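Local atomic coordinates of nucleoside-diphosphate-sugar pyrophosphorylase (Vibrio cholerae, PDB entry 4EVW), a protein that probably transfers a nucleotidyl group from a nucleoside triphosphate to a sugar phosphate, yielding a nucleoside-diphosphate sugar and pyrophosphate. Residues A[12-22]-A[231-239]; A[85-95]-A[180-188]. The protein carries 1 engineered substitution. All coordinates share one frame; numbering follows the deposited sequence.

Contact 1 of 2, residues A[12-22]-A[231-239]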
loop_
_atom_site.group_PDB
_atom_site.type_symbol
_atom_site.label_atom_id
_atom_site.label_comp_id
_atom_site.label_asym_id
_atom_site.label_seq_id
_atom_site.Cartn_x
_atom_site.Cartn_y
_atom_site.Cartn_z
ATOM N N ARG A 12 14.956 8.651 6.444
ATOM C CA ARG A 12 14.730 9.348 7.711
ATOM C C ARG A 12 15.234 8.515 8.888
ATOM O O ARG A 12 15.737 9.056 9.876
ATOM C CB ARG A 12 13.247 9.661 7.916
ATOM C CG ARG A 12 12.771 10.969 7.303
ATOM C CD ARG A 12 11.969 11.758 8.329
ATOM N NE ARG A 12 10.742 12.315 7.773
ATOM C CZ ARG A 12 9.837 12.985 8.484
ATOM N NH1 ARG A 12 10.024 13.184 9.782
ATOM N NH2 ARG A 12 8.745 13.453 7.897
ATOM N N PHE A 13 15.086 7.199 8.785
ATOM C CA PHE A 13 15.549 6.312 9.842
ATOM C C PHE A 13 17.075 6.254 9.834
ATOM O O PHE A 13 17.697 6.170 10.891
ATOM C CB PHE A 13 14.935 4.921 9.677
ATOM C CG PHE A 13 13.515 4.832 10.179
ATOM C CD1 PHE A 13 13.240 4.376 11.468
ATOM C CD2 PHE A 13 12.456 5.244 9.377
ATOM C CE1 PHE A 13 11.932 4.331 11.950
ATOM C CE2 PHE A 13 11.142 5.205 9.852
ATOM C CZ PHE A 13 10.883 4.747 11.139
ATOM N N PHE A 14 17.680 6.311 8.649
ATOM C CA PHE A 14 19.140 6.314 8.561
ATOM C C PHE A 14 19.662 7.554 9.287
ATOM O O PHE A 14 20.560 7.468 10.128
ATOM C CB PHE A 14 19.614 6.341 7.102
ATOM C CG PHE A 14 19.366 5.064 6.354
ATOM C CD1 PHE A 14 19.339 3.844 7.024
ATOM C CD2 PHE A 14 19.189 5.073 4.974
ATOM C CE1 PHE A 14 19.142 2.657 6.340
ATOM C CE2 PHE A 14 18.990 3.880 4.275
ATOM C CZ PHE A 14 18.966 2.671 4.961
ATOM N N LYS A 15 19.087 8.709 8.972
ATOM C CA LYS A 15 19.504 9.946 9.615
ATOM C C LYS A 15 19.258 9.887 11.123
ATOM O O LYS A 15 20.024 10.454 11.904
ATOM C CB LYS A 15 18.756 11.147 9.032
ATOM C CG LYS A 15 19.165 12.470 9.669
ATOM C CD LYS A 15 17.981 13.397 9.796
ATOM C CE LYS A 15 18.052 14.559 8.833
ATOM N NZ LYS A 15 18.859 15.685 9.377
ATOM N N ALA A 16 18.199 9.196 11.536
ATOM C CA ALA A 16 17.880 9.087 12.956
ATOM C C ALA A 16 18.871 8.181 13.687
ATOM O O ALA A 16 18.857 8.101 14.916
ATOM C CB ALA A 16 16.446 8.572 13.146
ATOM N N GLY A 17 19.717 7.485 12.934
ATOM C CA GLY A 17 20.716 6.637 13.561
ATOM C C GLY A 17 20.570 5.135 13.430
ATOM O O GLY A 17 21.352 4.386 14.015
ATOM N N TYR A 18 19.581 4.678 12.673
ATOM C CA TYR A 18 19.386 3.248 12.491
ATOM C C TYR A 18 20.165 2.814 11.261
ATOM O O TYR A 18 20.180 3.515 10.252
ATOM C CB TYR A 18 17.895 2.951 12.333
ATOM C CG TYR A 18 17.080 3.408 13.522
ATOM C CD1 TYR A 18 17.026 2.646 14.689
ATOM C CD2 TYR A 18 16.389 4.617 13.495
ATOM C CE1 TYR A 18 16.307 3.077 15.798
ATOM C CE2 TYR A 18 15.667 5.060 14.603
ATOM C CZ TYR A 18 15.632 4.282 15.751
ATOM O OH TYR A 18 14.925 4.707 16.854
ATOM N N THR A 19 20.822 1.664 11.346
ATOM C CA THR A 19 21.606 1.168 10.226
ATOM C C THR A 19 20.877 0.072 9.449
ATOM O O THR A 19 21.287 -0.294 8.349
ATOM C CB THR A 19 22.987 0.662 10.709
ATOM O OG1 THR A 19 22.809 -0.305 11.751
ATOM C CG2 THR A 19 23.808 1.832 11.259
ATOM N N GLN A 20 19.786 -0.436 10.016
ATOM C CA GLN A 20 18.982 -1.470 9.363
ATOM C C GLN A 20 17.775 -0.833 8.678
ATOM O O GLN A 20 17.300 0.212 9.109
ATOM C CB GLN A 20 18.432 -2.461 10.397
ATOM C CG GLN A 20 19.441 -3.332 11.099
ATOM C CD GLN A 20 18.761 -4.308 12.039
ATOM O OE1 GLN A 20 18.344 -3.942 13.139
ATOM N NE2 GLN A 20 18.621 -5.554 11.599
ATOM N N PRO A 21 17.274 -1.444 7.592
ATOM C CA PRO A 21 16.099 -0.826 6.969
ATOM C C PRO A 21 14.955 -0.885 7.986
ATOM O O PRO A 21 14.870 -1.816 8.788
ATOM C CB PRO A 21 15.861 -1.681 5.717
ATOM C CG PRO A 21 16.639 -2.944 5.966
ATOM C CD PRO A 21 17.846 -2.483 6.722
ATOM N N LYS A 22 14.094 0.122 7.954
ATOM C CA LYS A 22 12.993 0.233 8.901
ATOM C C LYS A 22 12.150 -1.018 9.141
ATOM O O LYS A 22 11.792 -1.300 10.282
ATOM C CB LYS A 22 12.115 1.420 8.491
ATOM C CG LYS A 22 10.619 1.204 8.553
ATOM C CD LYS A 22 9.896 2.388 7.919
ATOM C CE LYS A 22 10.409 2.659 6.503
ATOM N NZ LYS A 22 10.196 1.501 5.589
ATOM N N PHE A 231 0.304 4.178 12.628
ATOM C CA PHE A 231 1.326 4.556 11.662
ATOM C C PHE A 231 2.693 4.488 12.323
ATOM O O PHE A 231 2.875 4.946 13.450
ATOM C CB PHE A 231 1.062 5.965 11.140
ATOM C CG PHE A 231 -0.241 6.100 10.406
ATOM C CD1 PHE A 231 -0.421 5.499 9.165
ATOM C CD2 PHE A 231 -1.291 6.819 10.961
ATOM C CE1 PHE A 231 -1.634 5.614 8.489
ATOM C CE2 PHE A 231 -2.505 6.940 10.296
ATOM C CZ PHE A 231 -2.678 6.338 9.057
ATOM N N CYS A 232 3.650 3.911 11.607
ATOM C CA CYS A 232 5.001 3.753 12.118
ATOM C C CYS A 232 5.951 3.976 10.941
ATOM O O CYS A 232 6.815 3.147 10.664
ATOM C CB CYS A 232 5.150 2.335 12.670
ATOM S SG CYS A 232 6.466 2.124 13.872
ATOM N N GLY A 233 5.776 5.104 10.257
ATOM C CA GLY A 233 6.583 5.398 9.085
ATOM C C GLY A 233 7.714 6.403 9.215
ATOM O O GLY A 233 8.499 6.562 8.280
ATOM N N VAL A 234 7.784 7.100 10.344
ATOM C CA VAL A 234 8.862 8.056 10.584
ATOM C C VAL A 234 9.451 7.714 11.951
ATOM O O VAL A 234 8.780 7.109 12.789
ATOM C CB VAL A 234 8.360 9.525 10.547
ATOM C CG1 VAL A 234 7.782 9.837 9.169
ATOM C CG2 VAL A 234 7.325 9.765 11.628
ATOM N N PRO A 235 10.723 8.075 12.192
ATOM C CA PRO A 235 11.381 7.782 13.471
ATOM C C PRO A 235 10.578 8.103 14.736
ATOM O O PRO A 235 10.511 7.286 15.650
ATOM C CB PRO A 235 12.672 8.592 13.385
ATOM C CG PRO A 235 12.993 8.531 11.927
ATOM C CD PRO A 235 11.643 8.773 11.276
ATOM N N ASP A 236 9.978 9.287 14.791
ATOM C CA ASP A 236 9.205 9.679 15.963
ATOM C C ASP A 236 8.035 8.730 16.229
ATOM O O ASP A 236 7.725 8.432 17.384
ATOM C CB ASP A 236 8.711 11.119 15.808
ATOM C CG ASP A 236 9.819 12.140 16.028
ATOM O OD1 ASP A 236 10.992 11.729 16.155
ATOM O OD2 ASP A 236 9.520 13.352 16.075
ATOM N N GLU A 237 7.393 8.251 15.165
ATOM C CA GLU A 237 6.276 7.318 15.317
ATOM C C GLU A 237 6.779 5.972 15.829
ATOM O O GLU A 237 6.100 5.303 16.608
ATOM C CB GLU A 237 5.548 7.127 13.984
ATOM C CG GLU A 237 4.705 8.319 13.568
ATOM C CD GLU A 237 4.201 8.201 12.147
ATOM O OE1 GLU A 237 4.607 7.249 11.450
ATOM O OE2 GLU A 237 3.409 9.066 11.721
ATOM N N TYR A 238 7.966 5.569 15.385
ATOM C CA TYR A 238 8.552 4.308 15.830
ATOM C C TYR A 238 8.859 4.417 17.325
ATOM O O TYR A 238 8.644 3.472 18.090
ATOM C CB TYR A 238 9.830 4.006 15.030
ATOM C CG TYR A 238 10.641 2.838 15.545
ATOM C CD1 TYR A 238 10.087 1.559 15.652
ATOM C CD2 TYR A 238 11.973 3.011 15.927
ATOM C CE1 TYR A 238 10.843 0.484 16.128
ATOM C CE2 TYR A 238 12.732 1.948 16.401
ATOM C CZ TYR A 238 12.166 0.690 16.500
ATOM O OH TYR A 238 12.930 -0.353 16.971
ATOM N N THR A 239 9.359 5.578 17.737
ATOM C CA THR A 239 9.669 5.818 19.143
ATOM C C THR A 239 8.375 5.753 19.952
ATOM O O THR A 239 8.328 5.127 21.011
ATOM C CB THR A 239 10.326 7.203 19.338
ATOM O OG1 THR A 239 11.600 7.219 18.683
ATOM C CG2 THR A 239 10.519 7.509 20.817
#
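Gly-233 and Val-234, both touched by the Phe-13 ring, send their backbone N-H groups to one carboxylate oxygen, Glu-237 OE1. The bond from Gly-233 N measures 2.7 Å to Glu-237 OE1 and meets that oxygen nearly in line with its C-O bond, whereas the second, from Val-234 N, is weak. Val-234 is the N-cap of the last helix, so the glutamate folds back from the first turn over the helix start, consistent with holding in place the backbone that Phe-13 packs against. Across the contact itself the evidence is apolar. Pro-235 CG stands 4.0 Å from the Phe-13 ring centroid, only 6° off the ring normal, a CH-pi contact; Lys-22 CB covers the opposite face. At its edge Phe-13 CE1 meets Tyr-238 CB at 3.7 Å, and Phe-13 CE2 approaches Gly-233 O at 3.4 Å. Ala-16 CB, 3.7 Å from Pro-235 CG, lies within the Schellman motif closed by Tyr-18 N to Phe-13 O and Gly-17 N to Phe-14 O. With chi1 near 171° the Tyr-238 ring swings away from its own backbone N, and its edge meets the face of Tyr-18 in an offset edge-to-face pair, centroids 5.5 Å apart and planes at 80°. On the outer side Val-234 CG1 lies over one face of the Arg-12 guanidinium, 3.8 Å from Arg-12 CZ. By sequence, residues 12-22 probably match the end of the N-terminal signature motif of sugar nucleotidyltransferases, closing with Pro-21 and Lys-22, which in relatives borders the nucleotide site. The C-terminal helix 235-243 thus packs against helix 11-15 and the loop after it, while Tyr-238 rests on Leu-32 of helix 32-37 and its OH bonds Glu-26 O, and Cys-232 leans on strand 116-117.

Contact 2 of 2, residues A[85-95]-A[180-188]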
loop_
_atom_site.group_PDB
_atom_site.type_symbol
_atom_site.label_atom_id
_atom_site.label_comp_id
_atom_site.label_asym_id
_atom_site.label_seq_id
_atom_site.Cartn_x
_atom_site.Cartn_y
_atom_site.Cartn_z
ATOM N N ARG A 85 10.384 5.208 -8.684
ATOM C CA ARG A 85 9.928 6.575 -8.491
ATOM C C ARG A 85 8.807 6.662 -7.457
ATOM O O ARG A 85 8.288 7.741 -7.186
ATOM C CB ARG A 85 9.449 7.149 -9.828
ATOM C CG ARG A 85 10.501 7.107 -10.938
ATOM C CD ARG A 85 9.944 7.627 -12.261
ATOM N NE ARG A 85 9.481 6.560 -13.145
ATOM C CZ ARG A 85 8.724 6.755 -14.222
ATOM N NH1 ARG A 85 8.331 7.980 -14.551
ATOM N NH2 ARG A 85 8.369 5.728 -14.981
ATOM N N GLY A 86 8.436 5.527 -6.874
ATOM C CA GLY A 86 7.372 5.539 -5.885
ATOM C C GLY A 86 6.600 4.235 -5.851
ATOM O O GLY A 86 6.772 3.384 -6.721
ATOM N N GLN A 87 5.736 4.079 -4.855
ATOM C CA GLN A 87 4.963 2.847 -4.704
ATOM C C GLN A 87 4.193 2.372 -5.927
ATOM O O GLN A 87 4.075 1.168 -6.148
ATOM C CB GLN A 87 3.986 2.963 -3.533
ATOM C CG GLN A 87 4.644 3.000 -2.168
ATOM C CD GLN A 87 3.625 2.952 -1.047
ATOM O OE1 GLN A 87 2.429 3.148 -1.272
ATOM N NE2 GLN A 87 4.094 2.696 0.170
ATOM N N ALA A 88 3.654 3.298 -6.717
ATOM C CA ALA A 88 2.897 2.887 -7.891
ATOM C C ALA A 88 3.809 2.178 -8.885
ATOM O O ALA A 88 3.410 1.187 -9.497
ATOM C CB ALA A 88 2.219 4.094 -8.549
ATOM N N GLU A 89 5.030 2.679 -9.061
ATOM C CA GLU A 89 5.937 2.024 -9.991
ATOM C C GLU A 89 6.403 0.696 -9.391
ATOM O O GLU A 89 6.531 -0.302 -10.095
ATOM C CB GLU A 89 7.157 2.906 -10.314
ATOM C CG GLU A 89 8.099 2.228 -11.307
ATOM C CD GLU A 89 9.245 3.117 -11.777
ATOM O OE1 GLU A 89 9.749 3.938 -10.983
ATOM O OE2 GLU A 89 9.653 2.967 -12.946
ATOM N N THR A 90 6.658 0.688 -8.086
ATOM C CA THR A 90 7.093 -0.534 -7.416
ATOM C C THR A 90 6.073 -1.642 -7.654
ATOM O O THR A 90 6.433 -2.765 -8.019
ATOM C CB THR A 90 7.254 -0.299 -5.908
ATOM O OG1 THR A 90 8.245 0.719 -5.698
ATOM C CG2 THR A 90 7.688 -1.588 -5.204
ATOM N N VAL A 91 4.798 -1.325 -7.453
ATOM C CA VAL A 91 3.736 -2.301 -7.662
ATOM C C VAL A 91 3.718 -2.799 -9.108
ATOM O O VAL A 91 3.663 -4.006 -9.355
ATOM C CB VAL A 91 2.367 -1.697 -7.297
ATOM C CG1 VAL A 91 1.243 -2.602 -7.796
ATOM C CG2 VAL A 91 2.274 -1.520 -5.768
ATOM N N THR A 92 3.776 -1.878 -10.069
ATOM C CA THR A 92 3.771 -2.280 -11.478
ATOM C C THR A 92 4.960 -3.185 -11.819
ATOM O O THR A 92 4.797 -4.211 -12.483
ATOM C CB THR A 92 3.777 -1.041 -12.405
ATOM O OG1 THR A 92 2.551 -0.316 -12.229
ATOM C CG2 THR A 92 3.910 -1.460 -13.866
ATOM N N LEU A 93 6.155 -2.817 -11.370
ATOM C CA LEU A 93 7.339 -3.630 -11.648
ATOM C C LEU A 93 7.256 -4.982 -10.931
ATOM O O LEU A 93 7.734 -5.998 -11.442
ATOM C CB LEU A 93 8.609 -2.878 -11.235
ATOM C CG LEU A 93 8.927 -1.643 -12.083
ATOM C CD1 LEU A 93 10.223 -0.999 -11.593
ATOM C CD2 LEU A 93 9.056 -2.050 -13.545
ATOM N N GLY A 94 6.640 -4.991 -9.751
ATOM C CA GLY A 94 6.480 -6.231 -9.006
ATOM C C GLY A 94 5.524 -7.185 -9.705
ATOM O O GLY A 94 5.756 -8.396 -9.751
ATOM N N LEU A 95 4.436 -6.648 -10.251
ATOM C CA LEU A 95 3.467 -7.474 -10.960
ATOM C C LEU A 95 4.085 -8.000 -12.245
ATOM O O LEU A 95 3.796 -9.115 -12.677
ATOM C CB LEU A 95 2.203 -6.672 -11.272
ATOM C CG LEU A 95 1.364 -6.338 -10.036
ATOM C CD1 LEU A 95 0.277 -5.355 -10.421
ATOM C CD2 LEU A 95 0.756 -7.624 -9.455
ATOM N N LYS A 180 -6.550 -6.631 -11.330
ATOM C CA LYS A 180 -5.156 -6.253 -11.537
ATOM C C LYS A 180 -5.054 -5.448 -12.828
ATOM O O LYS A 180 -4.324 -4.459 -12.896
ATOM C CB LYS A 180 -4.268 -7.500 -11.652
ATOM C CG LYS A 180 -2.792 -7.187 -11.889
ATOM C CD LYS A 180 -1.994 -8.409 -12.348
ATOM C CE LYS A 180 -2.321 -8.790 -13.789
ATOM N NZ LYS A 180 -1.447 -9.899 -14.272
ATOM N N GLU A 181 -5.788 -5.872 -13.853
ATOM C CA GLU A 181 -5.734 -5.173 -15.133
ATOM C C GLU A 181 -6.164 -3.711 -15.069
ATOM O O GLU A 181 -5.642 -2.884 -15.822
ATOM C CB GLU A 181 -6.542 -5.924 -16.201
ATOM C CG GLU A 181 -5.789 -7.121 -16.788
ATOM C CD GLU A 181 -4.352 -6.778 -17.177
ATOM O OE1 GLU A 181 -4.153 -5.858 -18.001
ATOM O OE2 GLU A 181 -3.421 -7.429 -16.654
ATOM N N ASP A 182 -7.100 -3.383 -14.180
ATOM C CA ASP A 182 -7.540 -1.995 -14.038
ATOM C C ASP A 182 -6.418 -1.171 -13.415
ATOM O O ASP A 182 -6.205 -0.013 -13.782
ATOM C CB ASP A 182 -8.796 -1.891 -13.167
ATOM C CG ASP A 182 -10.025 -2.472 -13.841
ATOM O OD1 ASP A 182 -10.072 -2.493 -15.089
ATOM O OD2 ASP A 182 -10.950 -2.897 -13.121
ATOM N N TYR A 183 -5.706 -1.762 -12.461
ATOM C CA TYR A 183 -4.583 -1.069 -11.844
ATOM C C TYR A 183 -3.535 -0.765 -12.910
ATOM O O TYR A 183 -3.055 0.362 -13.020
ATOM C CB TYR A 183 -3.911 -1.928 -10.766
ATOM C CG TYR A 183 -2.662 -1.266 -10.230
ATOM C CD1 TYR A 183 -2.733 -0.364 -9.168
ATOM C CD2 TYR A 183 -1.420 -1.472 -10.841
ATOM C CE1 TYR A 183 -1.601 0.328 -8.734
ATOM C CE2 TYR A 183 -0.286 -0.783 -10.415
ATOM C CZ TYR A 183 -0.384 0.114 -9.362
ATOM O OH TYR A 183 0.719 0.825 -8.952
ATOM N N LEU A 184 -3.166 -1.780 -13.687
ATOM C CA LEU A 184 -2.139 -1.595 -14.708
ATOM C C LEU A 184 -2.542 -0.601 -15.794
ATOM O O LEU A 184 -1.711 0.157 -16.295
ATOM C CB LEU A 184 -1.749 -2.946 -15.320
ATOM C CG LEU A 184 -1.052 -3.896 -14.333
ATOM C CD1 LEU A 184 -0.809 -5.241 -14.998
ATOM C CD2 LEU A 184 0.266 -3.293 -13.856
ATOM N N GLU A 185 -3.820 -0.589 -16.151
ATOM C CA GLU A 185 -4.300 0.350 -17.160
ATOM C C GLU A 185 -4.264 1.778 -16.605
ATOM O O GLU A 185 -3.878 2.712 -17.305
ATOM C CB GLU A 185 -5.719 -0.013 -17.581
ATOM C CG GLU A 185 -6.278 0.871 -18.675
ATOM C CD GLU A 185 -5.503 0.769 -19.978
ATOM O OE1 GLU A 185 -4.706 -0.181 -20.144
ATOM O OE2 GLU A 185 -5.703 1.648 -20.845
ATOM N N ALA A 186 -4.658 1.955 -15.345
ATOM C CA ALA A 186 -4.625 3.284 -14.741
ATOM C C ALA A 186 -3.178 3.770 -14.672
ATOM O O ALA A 186 -2.890 4.948 -14.909
ATOM C CB ALA A 186 -5.226 3.246 -13.352
ATOM N N TYR A 187 -2.269 2.858 -14.344
ATOM C CA TYR A 187 -0.852 3.186 -14.262
ATOM C C TYR A 187 -0.335 3.643 -15.617
ATOM O O TYR A 187 0.364 4.648 -15.723
ATOM C CB TYR A 187 -0.033 1.975 -13.826
ATOM C CG TYR A 187 1.434 2.305 -13.682
ATOM C CD1 TYR A 187 1.919 2.899 -12.517
ATOM C CD2 TYR A 187 2.332 2.040 -14.713
ATOM C CE1 TYR A 187 3.270 3.223 -12.381
ATOM C CE2 TYR A 187 3.683 2.360 -14.593
ATOM C CZ TYR A 187 4.145 2.944 -13.422
ATOM O OH TYR A 187 5.482 3.241 -13.285
ATOM N N ARG A 188 -0.682 2.909 -16.639
ATOM C CA ARG A 188 -0.230 3.227 -17.995
ATOM C C ARG A 188 -0.727 4.583 -18.391
ATOM O O ARG A 188 0.002 5.356 -18.892
ATOM C CB ARG A 188 -0.755 2.213 -18.996
ATOM C CG ARG A 188 -0.003 0.925 -18.956
ATOM C CD ARG A 188 -0.317 0.130 -20.192
ATOM N NE ARG A 188 -1.604 -0.543 -20.075
ATOM C CZ ARG A 188 -1.767 -1.727 -19.496
ATOM N NH1 ARG A 188 -0.721 -2.367 -18.988
ATOM N NH2 ARG A 188 -2.973 -2.268 -19.427
HETATM O O HOH W 1 1.418 -10.166 -12.467
#
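Tyr-183 enters helix 87-95 as a knob into the hole formed by Ala-88, Val-91, Thr-92 and Leu-95. With CG opposite the backbone N (chi1 174°), the ring extends toward helix 87-95, and Val-91 CG1 packs 3.5 Å from CZ of Tyr-183. Beside this centre Leu-95 CD1 meets Leu-184 CD2 at 4.0 Å and also touches CG of Lys-180. Thr-92 covers one face of the Tyr-187 ring: its OG1 sits 3.1 Å above the plane of the Tyr-187 ring, over the middle, and its CB makes a CH-pi contact. The segment axes approach to 10.7 Å with their directions 127° apart. Helix 87-100 connects strand 75-80 to strand 109-111 of the Rossmann-like sheet, parallel with strands 49-54 and 2-5 between them, a beta-alpha-beta crossover, and helix 180-191 follows strand 174-177, antiparallel to 109-111. Farther out, Ala-88 O is gripped by three donors. Thr-92 N and Thr-92 OG1 come from the next helical turn, while Tyr-183 OH bonds Ala-88 O at 2.8 Å, in the carbonyl plane on a lone pair, with a C=O...donor angle of 109°. Tyr-187 OH reaches Glu-89 CB at 3.4 Å; Glu-89 OE1 in turn accepts Arg-85 N at 2.7 Å. At the far end one water donates to Leu-95 O and weakly accepts from Lys-180 NZ, whose stronger partner is Tyr-105 O.

How the contacts relate
After strand 2-5 the chain enters helix 11-15, and residues 12-22, which take in most of that helix and the loop beyond, form the first side of contact 1. Residues 85-95 follow on helix 87-100, and the chain builds further strands before helix 180-191 returns to close contact 2 over 84 intervening residues. Only near the C terminus do residues 231-239 close contact 1, over 208 residues, so contact 2 is nested wholly inside that loop. The contact centres lie 26 Å apart and the nearest atoms about 8 Å, without touching. Contact 2 joins two helices flanking the sheet; contact 1 brings the C-terminal helix 235-243 back to helix 11-15 and the loop after it.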